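CurH (Lyngbya majuscula, PDB 3KG7) is the dehydratase domain of a curacin polyketide synthase module and probably removes water from a beta-hydroxyacyl intermediate to leave a double bond. Local coordinates at residues L183-P188 / S242-Y247. Residues are numbered along the deposited sequence; the frame is centred on the assembly and turned at random.
Sequences LEIEVP and SRFYAY
Residues 183-185 and 244-246 pair as antiparallel neighbours in the double hotdog fold, flanked by strands 171-176 and 260-268. Four backbone hydrogen bonds join them. Leu-183 and Ala-246 exchange two, with Ala-246 N to Leu-183 O at 2.8 Å. Ile-185 and Phe-244 exchange two straighter ones, each 169° at the hydrogen.

The apolar face carries Leu-183, Ile-185, Phe-244 and Ala-246. Phe-244 CG sits between backbone N and carbonyl carbon (chi1 63°), which brings the ring across to Ile-185. Ile-185 CB lies over one ring face, 4.2 Å from the Phe-244 centroid, a CH-pi contact. Ile-185 CG2 meets Phe-244 CZ at 3.5 Å, and Ile-185 CD1 reaches Ala-246 CB at 3.8 Å. Leu-204 of helix 202-207 packs on both Ile-185 and Phe-244.

The polar face carries Glu-184, Glu-186, Arg-243 and Tyr-245. Glu-184 has CG anti to the backbone N (chi1 -178°), is extended beyond it and runs alongside the Tyr-245 ring. Glu-184 OE2 sits above the Arg-243 guanidinium, 3.8 Å from Arg-243 NE, a long salt bridge of charges alone, since no N-H points at the oxygen. Glu-186 bridges to Arg-172.

Backbone bonds and apolar packing therefore define the pairing, while Glu-184 packs on Tyr-245 and probably adds weak charge attraction to Arg-243.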
# COMPACT_ATOMS: atom_id res chain seq x y z
N LEU C 183 2.83 1.42 40.07
CA LEU C 183 1.53 0.93 39.61
C LEU C 183 1.56 -0.57 39.32
O LEU C 183 2.46 -1.05 38.62
CB LEU C 183 1.08 1.67 38.34
CG LEU C 183 0.67 3.14 38.39
CD1 LEU C 183 0.58 3.75 37.00
CD2 LEU C 183 -0.65 3.31 39.12
N GLU C 184 0.59 -1.30 39.86
CA GLU C 184 0.40 -2.70 39.50
C GLU C 184 -0.62 -2.78 38.37
O GLU C 184 -1.77 -2.36 38.53
CB GLU C 184 -0.06 -3.52 40.72
CG GLU C 184 -0.22 -5.02 40.45
CD GLU C 184 -0.59 -5.81 41.70
OE1 GLU C 184 0.17 -5.77 42.68
OE2 GLU C 184 -1.65 -6.48 41.68
N ILE C 185 -0.19 -3.33 37.23
CA ILE C 185 -0.99 -3.30 36.01
C ILE C 185 -1.32 -4.70 35.51
O ILE C 185 -0.45 -5.57 35.46
CB ILE C 185 -0.28 -2.47 34.92
CG1 ILE C 185 -0.22 -1.00 35.35
CG2 ILE C 185 -0.99 -2.60 33.59
CD1 ILE C 185 0.90 -0.22 34.68
N GLU C 186 -2.60 -4.91 35.16
CA GLU C 186 -3.10 -6.17 34.63
C GLU C 186 -4.01 -5.91 33.42
O GLU C 186 -4.42 -4.77 33.18
CB GLU C 186 -3.86 -6.95 35.71
CG GLU C 186 -5.21 -6.33 36.11
CD GLU C 186 -6.11 -7.26 36.93
OE1 GLU C 186 -5.99 -8.50 36.79
OE2 GLU C 186 -6.94 -6.74 37.71
N VAL C 187 -4.32 -6.97 32.67
CA VAL C 187 -5.21 -6.89 31.51
C VAL C 187 -6.66 -6.72 31.99
O VAL C 187 -7.19 -7.62 32.65
CB VAL C 187 -5.13 -8.19 30.65
CG1 VAL C 187 -6.16 -8.18 29.51
CG2 VAL C 187 -3.70 -8.43 30.13
N PRO C 188 -7.30 -5.58 31.67
CA PRO C 188 -8.69 -5.40 32.10
C PRO C 188 -9.57 -6.52 31.56
O PRO C 188 -9.46 -6.88 30.38
CB PRO C 188 -9.08 -4.05 31.47
CG PRO C 188 -7.80 -3.34 31.26
CD PRO C 188 -6.80 -4.41 30.92
N SER C 242 0.98 -11.12 32.07
CA SER C 242 -0.42 -10.85 32.43
C SER C 242 -0.53 -9.82 33.54
O SER C 242 -1.53 -9.10 33.65
CB SER C 242 -1.12 -12.15 32.83
OG SER C 242 -0.34 -12.87 33.78
N ARG C 243 0.52 -9.75 34.36
CA ARG C 243 0.63 -8.79 35.45
C ARG C 243 2.06 -8.25 35.55
O ARG C 243 3.02 -9.03 35.56
CB ARG C 243 0.18 -9.45 36.76
CG ARG C 243 0.53 -8.70 38.04
CD ARG C 243 0.17 -9.50 39.27
NE ARG C 243 -1.28 -9.57 39.47
CZ ARG C 243 -1.87 -10.04 40.56
NH1 ARG C 243 -1.15 -10.51 41.57
NH2 ARG C 243 -3.20 -10.05 40.64
N PHE C 244 2.19 -6.93 35.63
CA PHE C 244 3.49 -6.27 35.73
C PHE C 244 3.37 -4.92 36.44
O PHE C 244 2.27 -4.53 36.86
CB PHE C 244 4.13 -6.08 34.35
CG PHE C 244 3.34 -5.18 33.43
CD1 PHE C 244 3.69 -3.85 33.28
CD2 PHE C 244 2.25 -5.68 32.71
CE1 PHE C 244 2.96 -3.01 32.42
CE2 PHE C 244 1.52 -4.85 31.85
CZ PHE C 244 1.88 -3.51 31.71
N TYR C 245 4.49 -4.21 36.57
CA TYR C 245 4.54 -2.97 37.33
C TYR C 245 5.10 -1.79 36.52
O TYR C 245 5.92 -1.98 35.61
CB TYR C 245 5.35 -3.17 38.61
CG TYR C 245 4.79 -4.23 39.54
CD1 TYR C 245 3.86 -3.90 40.53
CD2 TYR C 245 5.19 -5.57 39.43
CE1 TYR C 245 3.34 -4.87 41.38
CE2 TYR C 245 4.67 -6.55 40.27
CZ TYR C 245 3.75 -6.19 41.24
OH TYR C 245 3.23 -7.15 42.08
N ALA C 246 4.66 -0.59 36.87
CA ALA C 246 5.23 0.64 36.32
C ALA C 246 5.84 1.42 37.46
O ALA C 246 5.16 1.75 38.43
CB ALA C 246 4.17 1.46 35.61
N TYR C 247 7.14 1.72 37.35
CA TYR C 247 7.93 2.27 38.44
C TYR C 247 8.53 3.62 38.04
O TYR C 247 9.25 3.71 37.04
CB TYR C 247 9.02 1.25 38.81
CG TYR C 247 9.84 1.54 40.04
CD1 TYR C 247 9.24 1.91 41.24
CD2 TYR C 247 11.23 1.40 40.02
CE1 TYR C 247 10.00 2.16 42.39
CE2 TYR C 247 12.00 1.66 41.16
CZ TYR C 247 11.38 2.04 42.33
OH TYR C 247 12.12 2.29 43.46